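Local structure of neural-cadherin (Drosophila melanogaster, 3UBF) at residues P212-P217 against I236-F241; A221-N226 against I307-V312; D230-S235 against I268-K273; Y286-T291 against V303-R308. The protein mediates calcium-dependent, mainly homophilic cell-cell adhesion; this piece of it holds three successive extracellular cadherin repeats. All blocks are in the same frame, centred on the assembly; numbering follows the deposited sequence.

Interaction 1. Residues P212-P217 against I236-F241; sequences PQFYMP and IKAKSF
Gln213 and Lys239 form an antiparallel hydrogen-bonded pair. Gln213 N donates to Lys239 O at 3.0 Å. Lys239 N returns a short bond to Gln213 O at 2.6 Å, nearly straight at 173°. A third bond, from Tyr215 N to Lys237 O at 2.9 Å, extends the ladder. Each of the three acceptors also receives a CA-H contact: Lys239 O from Pro212, Gln213 O from Ala238 and Lys237 O from Phe214. Two more backbone groups are paired outside the segments: Ala238 N with Tyr248 OH and Pro212 O with Thr301 OG1.

The Gln213 chain is extended, with CG anti to the backbone N (chi1 -177°), and carries its amide out to two partners. NE2 bonds to Pro112 O, which ties this repeat to the preceding one. OE1 lies at the edge of the Phe241 ring, 3.4 Å from CZ.

On the face of the sheet with Phe214, the contact is apolar. Ala238 CB sits over one face of the Phe214 ring, 4.0 Å from its centroid. Phe214 CE2 meets Ile236 CG2 at 3.4 Å. Away from that face, Tyr215 lies alongside Lys237 and points the same way, with Tyr215 CE1 3.4 Å from Lys237 CE. The same ring crosses Lys239 and meets its CB. An alanine in place of Tyr215 would probably leave the aliphatic parts of Lys237 and Lys239 without their aromatic partner and freer to turn. The short edge strand 213-214 paired with strand 232-239 is the A-B pairing of a cadherin repeat, a Greek-key beta sandwich.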
# COMPACT_ATOMS: atom_id res chain seq x y z
N PRO A 212 -6.20 18.67 -15.16
CA PRO A 212 -6.31 18.27 -13.76
C PRO A 212 -6.68 16.80 -13.67
O PRO A 212 -7.34 16.28 -14.58
CB PRO A 212 -7.49 19.10 -13.24
CG PRO A 212 -7.67 20.19 -14.19
CD PRO A 212 -7.24 19.65 -15.51
N GLN A 213 -6.24 16.16 -12.60
CA GLN A 213 -6.61 14.79 -12.31
C GLN A 213 -7.32 14.74 -10.97
O GLN A 213 -6.84 15.28 -9.96
CB GLN A 213 -5.39 13.88 -12.28
CG GLN A 213 -5.70 12.41 -12.07
CD GLN A 213 -4.44 11.57 -12.03
OE1 GLN A 213 -3.35 12.08 -11.78
NE2 GLN A 213 -4.58 10.27 -12.27
N PHE A 214 -8.48 14.10 -10.98
CA PHE A 214 -9.25 13.92 -9.77
C PHE A 214 -8.56 12.90 -8.88
O PHE A 214 -7.88 12.00 -9.37
CB PHE A 214 -10.68 13.49 -10.11
CG PHE A 214 -11.55 14.62 -10.58
CD1 PHE A 214 -11.84 14.79 -11.93
CD2 PHE A 214 -12.09 15.53 -9.66
CE1 PHE A 214 -12.65 15.84 -12.37
CE2 PHE A 214 -12.91 16.60 -10.09
CZ PHE A 214 -13.19 16.75 -11.45
N TYR A 215 -8.73 13.05 -7.57
CA TYR A 215 -8.12 12.14 -6.59
C TYR A 215 -8.79 10.77 -6.53
O TYR A 215 -8.25 9.83 -5.96
CB TYR A 215 -8.01 12.80 -5.21
CG TYR A 215 -6.71 13.57 -5.08
CD1 TYR A 215 -6.66 14.93 -5.38
CD2 TYR A 215 -5.53 12.92 -4.72
CE1 TYR A 215 -5.47 15.63 -5.29
CE2 TYR A 215 -4.34 13.61 -4.63
CZ TYR A 215 -4.31 14.96 -4.92
OH TYR A 215 -3.12 15.66 -4.84
N MET A 216 -9.97 10.66 -7.15
CA MET A 216 -10.60 9.36 -7.39
C MET A 216 -11.07 9.29 -8.86
O MET A 216 -11.54 10.30 -9.40
CB MET A 216 -11.81 9.16 -6.48
CG MET A 216 -11.60 9.61 -5.05
SD MET A 216 -11.66 8.27 -3.91
CE MET A 216 -13.23 7.52 -4.36
N PRO A 217 -10.99 8.10 -9.49
CA PRO A 217 -11.44 7.97 -10.87
C PRO A 217 -12.97 8.06 -10.99
O PRO A 217 -13.48 8.36 -12.08
CB PRO A 217 -10.94 6.60 -11.27
CG PRO A 217 -10.93 5.84 -10.00
CD PRO A 217 -10.49 6.81 -8.96
N ILE A 236 -14.93 16.60 -3.34
CA ILE A 236 -14.24 16.21 -4.55
C ILE A 236 -13.01 17.09 -4.72
O ILE A 236 -13.06 18.30 -4.50
CB ILE A 236 -15.19 16.26 -5.75
CG1 ILE A 236 -16.14 15.07 -5.67
CG2 ILE A 236 -14.43 16.20 -7.05
CD1 ILE A 236 -17.53 15.41 -6.00
N LYS A 237 -11.89 16.46 -5.06
CA LYS A 237 -10.68 17.22 -5.26
C LYS A 237 -9.95 16.76 -6.50
O LYS A 237 -9.88 15.56 -6.78
CB LYS A 237 -9.77 17.14 -4.03
CG LYS A 237 -8.87 18.35 -3.89
CD LYS A 237 -7.99 18.27 -2.66
CE LYS A 237 -6.56 17.89 -3.02
NZ LYS A 237 -5.57 18.33 -1.99
N ALA A 238 -9.43 17.73 -7.25
CA ALA A 238 -8.61 17.45 -8.40
C ALA A 238 -7.26 18.10 -8.21
O ALA A 238 -7.14 19.15 -7.57
CB ALA A 238 -9.27 17.93 -9.67
N LYS A 239 -6.24 17.45 -8.73
CA LYS A 239 -4.89 17.93 -8.60
C LYS A 239 -4.62 18.75 -9.84
O LYS A 239 -4.89 18.31 -10.96
CB LYS A 239 -3.93 16.75 -8.51
CG LYS A 239 -2.49 17.15 -8.50
CD LYS A 239 -1.60 15.95 -8.45
CE LYS A 239 -0.18 16.39 -8.42
NZ LYS A 239 0.68 15.33 -7.84
N SER A 240 -4.09 19.96 -9.65
CA SER A 240 -3.65 20.77 -10.76
C SER A 240 -2.16 20.58 -10.91
O SER A 240 -1.39 20.90 -9.99
CB SER A 240 -4.00 22.24 -10.52
OG SER A 240 -3.31 23.06 -11.44
N PHE A 241 -1.74 20.07 -12.06
CA PHE A 241 -0.32 19.84 -12.31
C PHE A 241 0.48 21.12 -12.53
O PHE A 241 1.71 21.12 -12.42
CB PHE A 241 -0.13 18.84 -13.43
CG PHE A 241 -0.72 17.52 -13.11
CD1 PHE A 241 -2.03 17.23 -13.49
CD2 PHE A 241 -0.01 16.60 -12.35
CE1 PHE A 241 -2.60 16.03 -13.16
CE2 PHE A 241 -0.58 15.38 -12.02
CZ PHE A 241 -1.87 15.10 -12.41

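Interaction 2. Residues A221-N226 against I307-V312; sequences AEIPEN and IRVTDV. With ZN (zinc ion), chain O; ZN (zinc ion), chain S.
The parallel A'-G strand pair of a cadherin repeat joins Ala221-Pro224 to Ile307-Thr310, in step residue by residue. It leads to a metal site shared by Glu225 and Asp311. Four backbone bonds alternate across the pair. Arg308 N donates to Ala221 O, and Ile223 N to Arg308 O at 2.8 Å. Thr310 N donates to Ile223 O, and Glu225 N to Thr310 O.

With CG1 between its own backbone N and carbonyl carbon (chi1 58°), Ile223 brings CG1 to Ile307 CG2 at 3.8 Å. Phe260 and Ile233 touch both isoleucines. On the other face, the Thr310 and Glu222 side chains cross at about a right angle, with Thr310 CG2 3.7 Å from Glu222 CD.

Beyond the strands, Glu225 and Asp311 lie side by side with their carboxylates turned 80° apart. A zinc ion joins them, and Glu278 completes its protein ligands. This is consistent with a calcium site at the C-terminal end of a cadherin repeat, here filled by zinc. Glu225 chelates the ion through OE1 at 2.3 Å and OE2 at 2.5 Å. OE2 also accepts a hydrogen bond from Phe277 N. Asp311 binds the ion through OD1, and its OD2 holds a second zinc ion at 2.0 Å.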
# COMPACT_ATOMS: atom_id res chain seq x y z
N ALA A 221 -21.47 8.54 -3.38
CA ALA A 221 -21.94 8.86 -2.02
C ALA A 221 -23.27 8.18 -1.77
O ALA A 221 -24.05 7.99 -2.69
CB ALA A 221 -22.05 10.36 -1.80
N GLU A 222 -23.50 7.82 -0.52
CA GLU A 222 -24.74 7.21 -0.09
C GLU A 222 -25.28 8.00 1.08
O GLU A 222 -24.67 8.07 2.14
CB GLU A 222 -24.52 5.75 0.31
CG GLU A 222 -25.73 5.13 1.03
CD GLU A 222 -25.68 3.62 1.11
OE1 GLU A 222 -25.69 2.95 0.04
OE2 GLU A 222 -25.65 3.09 2.25
N ILE A 223 -26.45 8.62 0.90
CA ILE A 223 -27.00 9.49 1.92
C ILE A 223 -28.43 9.15 2.30
O ILE A 223 -29.23 8.76 1.45
CB ILE A 223 -26.86 10.98 1.52
CG1 ILE A 223 -27.55 11.26 0.18
CG2 ILE A 223 -25.36 11.37 1.51
CD1 ILE A 223 -27.83 12.72 -0.07
N PRO A 224 -28.75 9.25 3.61
CA PRO A 224 -30.11 9.04 4.03
C PRO A 224 -31.04 10.13 3.52
O PRO A 224 -30.61 11.25 3.22
CB PRO A 224 -30.04 9.07 5.56
CG PRO A 224 -28.76 9.71 5.88
CD PRO A 224 -27.83 9.39 4.75
N GLU A 225 -32.31 9.76 3.41
CA GLU A 225 -33.39 10.62 3.00
C GLU A 225 -33.45 11.91 3.82
O GLU A 225 -33.85 12.96 3.30
CB GLU A 225 -34.69 9.84 3.18
CG GLU A 225 -35.94 10.49 2.65
CD GLU A 225 -37.17 9.83 3.18
OE1 GLU A 225 -37.07 9.20 4.25
OE2 GLU A 225 -38.25 9.93 2.56
N ASN A 226 -33.06 11.83 5.09
CA ASN A 226 -33.18 12.96 6.00
C ASN A 226 -31.92 13.80 6.15
O ASN A 226 -31.80 14.59 7.09
CB ASN A 226 -33.70 12.49 7.37
CG ASN A 226 -32.62 11.83 8.24
OD1 ASN A 226 -31.64 11.26 7.75
ND2 ASN A 226 -32.81 11.91 9.56
N ILE A 307 -24.85 9.59 -6.49
CA ILE A 307 -25.41 9.73 -5.15
C ILE A 307 -26.64 8.86 -5.00
O ILE A 307 -27.65 9.05 -5.68
CB ILE A 307 -25.75 11.20 -4.80
CG1 ILE A 307 -24.50 12.08 -4.97
CG2 ILE A 307 -26.34 11.29 -3.38
CD1 ILE A 307 -24.72 13.54 -4.64
N ARG A 308 -26.54 7.89 -4.11
CA ARG A 308 -27.66 7.04 -3.75
C ARG A 308 -28.34 7.54 -2.49
O ARG A 308 -27.68 7.95 -1.53
CB ARG A 308 -27.18 5.61 -3.57
CG ARG A 308 -26.71 4.96 -4.85
CD ARG A 308 -25.80 3.76 -4.59
NE ARG A 308 -25.65 2.91 -5.77
CZ ARG A 308 -24.65 2.99 -6.65
NH1 ARG A 308 -23.67 3.88 -6.50
NH2 ARG A 308 -24.63 2.15 -7.68
N VAL A 309 -29.66 7.50 -2.50
CA VAL A 309 -30.47 7.89 -1.37
C VAL A 309 -31.10 6.64 -0.78
O VAL A 309 -31.72 5.85 -1.49
CB VAL A 309 -31.55 8.90 -1.78
CG1 VAL A 309 -32.43 9.30 -0.59
CG2 VAL A 309 -30.90 10.13 -2.39
N THR A 310 -30.90 6.45 0.53
CA THR A 310 -31.54 5.36 1.24
C THR A 310 -32.73 5.89 2.01
O THR A 310 -32.77 7.06 2.37
CB THR A 310 -30.58 4.63 2.21
OG1 THR A 310 -30.21 5.51 3.29
CG2 THR A 310 -29.35 4.15 1.48
N ASP A 311 -33.71 5.03 2.25
CA ASP A 311 -34.80 5.40 3.13
C ASP A 311 -34.36 5.34 4.58
O ASP A 311 -33.42 4.65 4.95
CB ASP A 311 -36.03 4.50 2.93
CG ASP A 311 -37.33 5.20 3.30
OD1 ASP A 311 -37.30 6.37 3.73
OD2 ASP A 311 -38.40 4.57 3.16
N VAL A 312 -35.08 6.08 5.40
CA VAL A 312 -34.86 6.05 6.82
C VAL A 312 -36.15 5.63 7.51
O VAL A 312 -36.12 4.82 8.43
CB VAL A 312 -34.37 7.41 7.33
CG1 VAL A 312 -35.56 8.35 7.63
CG2 VAL A 312 -33.47 7.20 8.55
ZN ZN O . -39.07 8.12 4.06
ZN ZN S . -39.96 4.47 4.39
O HOH W 1 -40.22 5.53 6.28
O HOH W 2 -39.96 10.27 3.82

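Interaction 3. Residues D230-S235 against I268-K273; sequences DSDIIS and IVKLAK. With ZN (zinc ion), chain R.
Asp232 and Lys270 lie side by side and point the same way on one face of the sheet. Asp232 OD1 lies beside the lysine methylenes, 3.1 Å from Lys270 CE. The charges come near without forming a salt bridge, since Asp232 OD1 is 4.0 Å from Lys270 NZ. Asp232 OD2 binds a zinc ion at 2.4 Å. Lys270 CD also rests against Asp230 O. An alanine in place of Lys270 would probably leave the Asp232 carboxylate without the ammonium group and outer methylenes beside it, the zinc ion being its remaining positive neighbour here.

Next to this pair, the Ile268 side chain crosses that of Asp232 at a slant, and its CG2 meets Asp232 OD1 at 3.3 Å. With CG anti to its own carbonyl carbon (chi1 -59°), Asp232 sets its carboxylate next to this methyl.

On the opposite face, Ile234 and Val269 run side by side, with Ile234 CG2 3.7 Å from Val269 CB. Ile233 directs its CD1 across to Leu271 CB at 3.6 Å. Ile233 also packs on Ala221, Ile223 and Ile307 of the facing sheet.

The backbone register shifts by one between Asp232 and Ile234. Ile233 N donates to Val269 O, and Val269 N donates to Ile234 O at 2.8 Å. Ile233 and Ile234 thus both stand opposite Val269. This is a classic beta bulge, set in the B-E strand pair of the cadherin beta sandwich.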
# COMPACT_ATOMS: atom_id res chain seq x y z
N ASP A 230 -28.22 21.68 2.85
CA ASP A 230 -26.97 22.45 2.86
C ASP A 230 -25.86 21.81 3.71
O ASP A 230 -24.86 22.46 4.03
CB ASP A 230 -27.23 23.91 3.25
CG ASP A 230 -28.18 24.61 2.29
OD1 ASP A 230 -28.15 24.31 1.07
OD2 ASP A 230 -28.95 25.48 2.74
N SER A 231 -26.04 20.54 4.06
CA SER A 231 -24.99 19.75 4.67
C SER A 231 -24.07 19.15 3.60
O SER A 231 -24.49 18.92 2.47
CB SER A 231 -25.58 18.62 5.52
OG SER A 231 -26.15 17.62 4.68
N ASP A 232 -22.82 18.91 3.99
CA ASP A 232 -21.80 18.34 3.12
C ASP A 232 -22.10 16.87 2.87
O ASP A 232 -22.40 16.13 3.81
CB ASP A 232 -20.41 18.46 3.75
CG ASP A 232 -20.01 19.90 4.06
OD1 ASP A 232 -20.58 20.85 3.46
OD2 ASP A 232 -19.12 20.09 4.92
N ILE A 233 -21.99 16.47 1.61
CA ILE A 233 -22.31 15.13 1.19
C ILE A 233 -21.03 14.39 0.79
O ILE A 233 -20.81 13.24 1.18
CB ILE A 233 -23.32 15.17 0.01
CG1 ILE A 233 -24.71 15.46 0.55
CG2 ILE A 233 -23.33 13.88 -0.82
CD1 ILE A 233 -25.67 15.85 -0.51
N ILE A 234 -20.19 15.07 0.01
CA ILE A 234 -18.94 14.49 -0.45
C ILE A 234 -18.00 15.62 -0.84
O ILE A 234 -18.45 16.68 -1.29
CB ILE A 234 -19.18 13.46 -1.61
CG1 ILE A 234 -17.87 12.76 -2.01
CG2 ILE A 234 -19.89 14.11 -2.79
CD1 ILE A 234 -18.07 11.42 -2.69
N SER A 235 -16.70 15.39 -0.63
CA SER A 235 -15.68 16.33 -1.08
C SER A 235 -14.99 15.78 -2.30
O SER A 235 -14.53 14.65 -2.31
CB SER A 235 -14.63 16.58 0.00
OG SER A 235 -14.97 17.71 0.79
N ILE A 268 -16.72 20.93 -2.37
CA ILE A 268 -17.64 20.27 -1.46
C ILE A 268 -19.02 20.26 -2.06
O ILE A 268 -19.58 21.32 -2.38
CB ILE A 268 -17.68 20.96 -0.08
CG1 ILE A 268 -16.30 20.98 0.58
CG2 ILE A 268 -18.71 20.27 0.82
CD1 ILE A 268 -16.27 21.71 1.93
N VAL A 269 -19.57 19.06 -2.21
CA VAL A 269 -20.92 18.88 -2.69
C VAL A 269 -21.90 18.96 -1.51
O VAL A 269 -21.81 18.18 -0.57
CB VAL A 269 -21.08 17.53 -3.43
CG1 VAL A 269 -22.50 17.35 -3.99
CG2 VAL A 269 -20.06 17.42 -4.54
N LYS A 270 -22.82 19.91 -1.57
CA LYS A 270 -23.87 19.99 -0.56
C LYS A 270 -25.23 19.59 -1.12
O LYS A 270 -25.43 19.55 -2.34
CB LYS A 270 -23.93 21.39 0.06
CG LYS A 270 -22.75 21.69 0.96
CD LYS A 270 -22.79 23.10 1.49
CE LYS A 270 -21.44 23.50 2.05
NZ LYS A 270 -21.53 24.73 2.89
N LEU A 271 -26.16 19.28 -0.22
CA LEU A 271 -27.55 19.06 -0.57
C LEU A 271 -28.27 20.40 -0.69
O LEU A 271 -28.27 21.18 0.26
CB LEU A 271 -28.22 18.19 0.49
CG LEU A 271 -29.67 17.75 0.26
CD1 LEU A 271 -29.86 17.09 -1.10
CD2 LEU A 271 -30.11 16.82 1.37
N ALA A 272 -28.87 20.66 -1.84
CA ALA A 272 -29.59 21.92 -2.07
C ALA A 272 -31.09 21.84 -1.76
O ALA A 272 -31.72 22.86 -1.50
CB ALA A 272 -29.37 22.40 -3.49
N LYS A 273 -31.66 20.63 -1.80
CA LYS A 273 -33.10 20.43 -1.64
C LYS A 273 -33.40 19.36 -0.58
O LYS A 273 -32.55 18.52 -0.31
CB LYS A 273 -33.73 19.99 -2.97
CG LYS A 273 -33.78 21.08 -4.03
CD LYS A 273 -34.21 20.52 -5.38
CE LYS A 273 -34.39 21.66 -6.39
NZ LYS A 273 -34.86 21.17 -7.72
ZN ZN R . -18.95 22.44 5.23

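Interaction 4. Residues Y286-T291 against V303-R308; sequences YSLIVT and VDLTIR
Leu288 faces Leu305 in the F-G hairpin of the cadherin repeat, and its side chain enters the core. Its CB lies 3.5 Å from Leu305 O and also meets Leu305 CB. CG is anti to its own carbonyl carbon (chi1 -51°) and still lies near Leu305 O. At the tip, Leu288 CD1 reaches Ile307 CD1 at 3.5 Å, the two side chains crossing at a slant. The same methyl touches Leu305 CD2 at 3.9 Å. Leu305 CD2 passes the contact on to Val290 CG2. Phe260 and Ala252 touch Leu288 from neighbouring strands.

The backbone is joined by reciprocal hydrogen bonds. Leu288 N donates to Leu305 O, and Leu305 N to Leu288 O, each at 2.7 Å. Leu305 N approaches Leu288 O from above the carbonyl plane. A water donates a second bond to that oxygen at 2.8 Å and makes a weak one to Asp304 OD1. Tyr286 with Ile307 and Val290 with Val303 form the same reciprocal pairs of bonds. Tyr286 also turns the edge of its ring to Ile307 O.

The chemistry is divided by position: six backbone hydrogen bonds set the register of the hairpin, while leucine, valine and isoleucine side chains seal one face against the opposing sheet.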
# COMPACT_ATOMS: atom_id res chain seq x y z
N TYR A 286 -28.78 9.27 -8.12
CA TYR A 286 -28.50 10.45 -8.95
C TYR A 286 -27.14 10.29 -9.65
O TYR A 286 -26.14 9.95 -9.01
CB TYR A 286 -28.44 11.71 -8.10
CG TYR A 286 -29.73 12.10 -7.41
CD1 TYR A 286 -30.09 11.53 -6.19
CD2 TYR A 286 -30.56 13.08 -7.95
CE1 TYR A 286 -31.26 11.91 -5.54
CE2 TYR A 286 -31.73 13.46 -7.31
CZ TYR A 286 -32.07 12.87 -6.11
OH TYR A 286 -33.24 13.24 -5.47
N SER A 287 -27.12 10.56 -10.95
CA SER A 287 -25.88 10.56 -11.71
C SER A 287 -25.48 11.99 -12.00
O SER A 287 -26.20 12.73 -12.65
CB SER A 287 -26.03 9.80 -13.02
OG SER A 287 -26.20 8.43 -12.76
N LEU A 288 -24.31 12.37 -11.52
CA LEU A 288 -23.85 13.73 -11.65
C LEU A 288 -22.47 13.72 -12.27
O LEU A 288 -21.74 12.73 -12.17
CB LEU A 288 -23.81 14.41 -10.28
CG LEU A 288 -25.09 14.32 -9.42
CD1 LEU A 288 -24.77 14.55 -7.95
CD2 LEU A 288 -26.16 15.30 -9.91
N ILE A 289 -22.13 14.81 -12.94
CA ILE A 289 -20.78 14.96 -13.44
C ILE A 289 -20.20 16.21 -12.81
O ILE A 289 -20.76 17.31 -12.94
CB ILE A 289 -20.72 15.05 -14.98
CG1 ILE A 289 -21.21 13.76 -15.61
CG2 ILE A 289 -19.29 15.34 -15.43
CD1 ILE A 289 -21.30 13.80 -17.13
N VAL A 290 -19.08 16.01 -12.12
CA VAL A 290 -18.29 17.12 -11.62
C VAL A 290 -17.18 17.46 -12.62
O VAL A 290 -16.48 16.58 -13.12
CB VAL A 290 -17.69 16.84 -10.22
CG1 VAL A 290 -16.84 18.04 -9.74
CG2 VAL A 290 -18.81 16.54 -9.22
N THR A 291 -17.05 18.75 -12.90
CA THR A 291 -15.97 19.23 -13.75
C THR A 291 -14.99 20.06 -12.94
O THR A 291 -15.41 20.89 -12.14
CB THR A 291 -16.53 20.02 -14.94
OG1 THR A 291 -17.46 19.19 -15.64
CG2 THR A 291 -15.40 20.44 -15.91
N VAL A 303 -15.52 13.95 -13.96
CA VAL A 303 -15.58 12.69 -13.24
C VAL A 303 -17.04 12.40 -12.88
O VAL A 303 -17.84 13.32 -12.75
CB VAL A 303 -14.68 12.74 -11.97
CG1 VAL A 303 -15.29 13.62 -10.87
CG2 VAL A 303 -14.37 11.34 -11.47
N ASP A 304 -17.40 11.13 -12.75
CA ASP A 304 -18.76 10.77 -12.34
C ASP A 304 -18.90 10.87 -10.85
O ASP A 304 -18.03 10.44 -10.09
CB ASP A 304 -19.11 9.34 -12.73
CG ASP A 304 -19.05 9.12 -14.21
OD1 ASP A 304 -19.67 9.90 -14.96
OD2 ASP A 304 -18.37 8.14 -14.61
N LEU A 305 -20.02 11.46 -10.45
CA LEU A 305 -20.46 11.41 -9.08
C LEU A 305 -21.83 10.72 -9.05
O LEU A 305 -22.75 11.11 -9.78
CB LEU A 305 -20.52 12.81 -8.47
CG LEU A 305 -21.15 12.97 -7.09
CD1 LEU A 305 -20.47 12.10 -6.04
CD2 LEU A 305 -21.10 14.43 -6.67
N THR A 306 -21.92 9.67 -8.25
CA THR A 306 -23.15 8.93 -8.10
C THR A 306 -23.62 9.11 -6.66
O THR A 306 -22.86 8.85 -5.72
CB THR A 306 -22.94 7.45 -8.45
OG1 THR A 306 -22.42 7.37 -9.78
CG2 THR A 306 -24.24 6.67 -8.38
N ILE A 307 -24.85 9.59 -6.49
CA ILE A 307 -25.41 9.73 -5.15
C ILE A 307 -26.64 8.86 -5.00
O ILE A 307 -27.65 9.05 -5.68
CB ILE A 307 -25.75 11.20 -4.80
CG1 ILE A 307 -24.50 12.08 -4.97
CG2 ILE A 307 -26.34 11.29 -3.38
CD1 ILE A 307 -24.72 13.54 -4.64
N ARG A 308 -26.54 7.89 -4.11
CA ARG A 308 -27.66 7.04 -3.75
C ARG A 308 -28.34 7.54 -2.49
O ARG A 308 -27.68 7.95 -1.53
CB ARG A 308 -27.18 5.61 -3.57
CG ARG A 308 -26.71 4.96 -4.85
CD ARG A 308 -25.80 3.76 -4.59
NE ARG A 308 -25.65 2.91 -5.77
CZ ARG A 308 -24.65 2.99 -6.65
NH1 ARG A 308 -23.67 3.88 -6.50
NH2 ARG A 308 -24.63 2.15 -7.68
O HOH W 3 -22.63 10.46 -13.46

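How the interactions relate
All four contacts help build the third repeat of this piece. Interaction 1 opens first, at 212-217, and closes at 236-241. Interaction 2 opens inside that loop at 221-226 and closes only at 307-312, so the two cross. Interaction 3 runs from 230-235 to 268-273. It crosses interaction 1 and nests inside interaction 2. Interaction 4 opens after both 1 and 3 have closed, and ends on the stretch where interaction 2 closes, sharing Ile307 and Arg308 with it. Interactions 1 and 3 build one sheet through strand 232-239. Interactions 2 and 4 build the other through strand 300-310. Ile233, Ile234 and Ile236 pack across the interface between the two sheets.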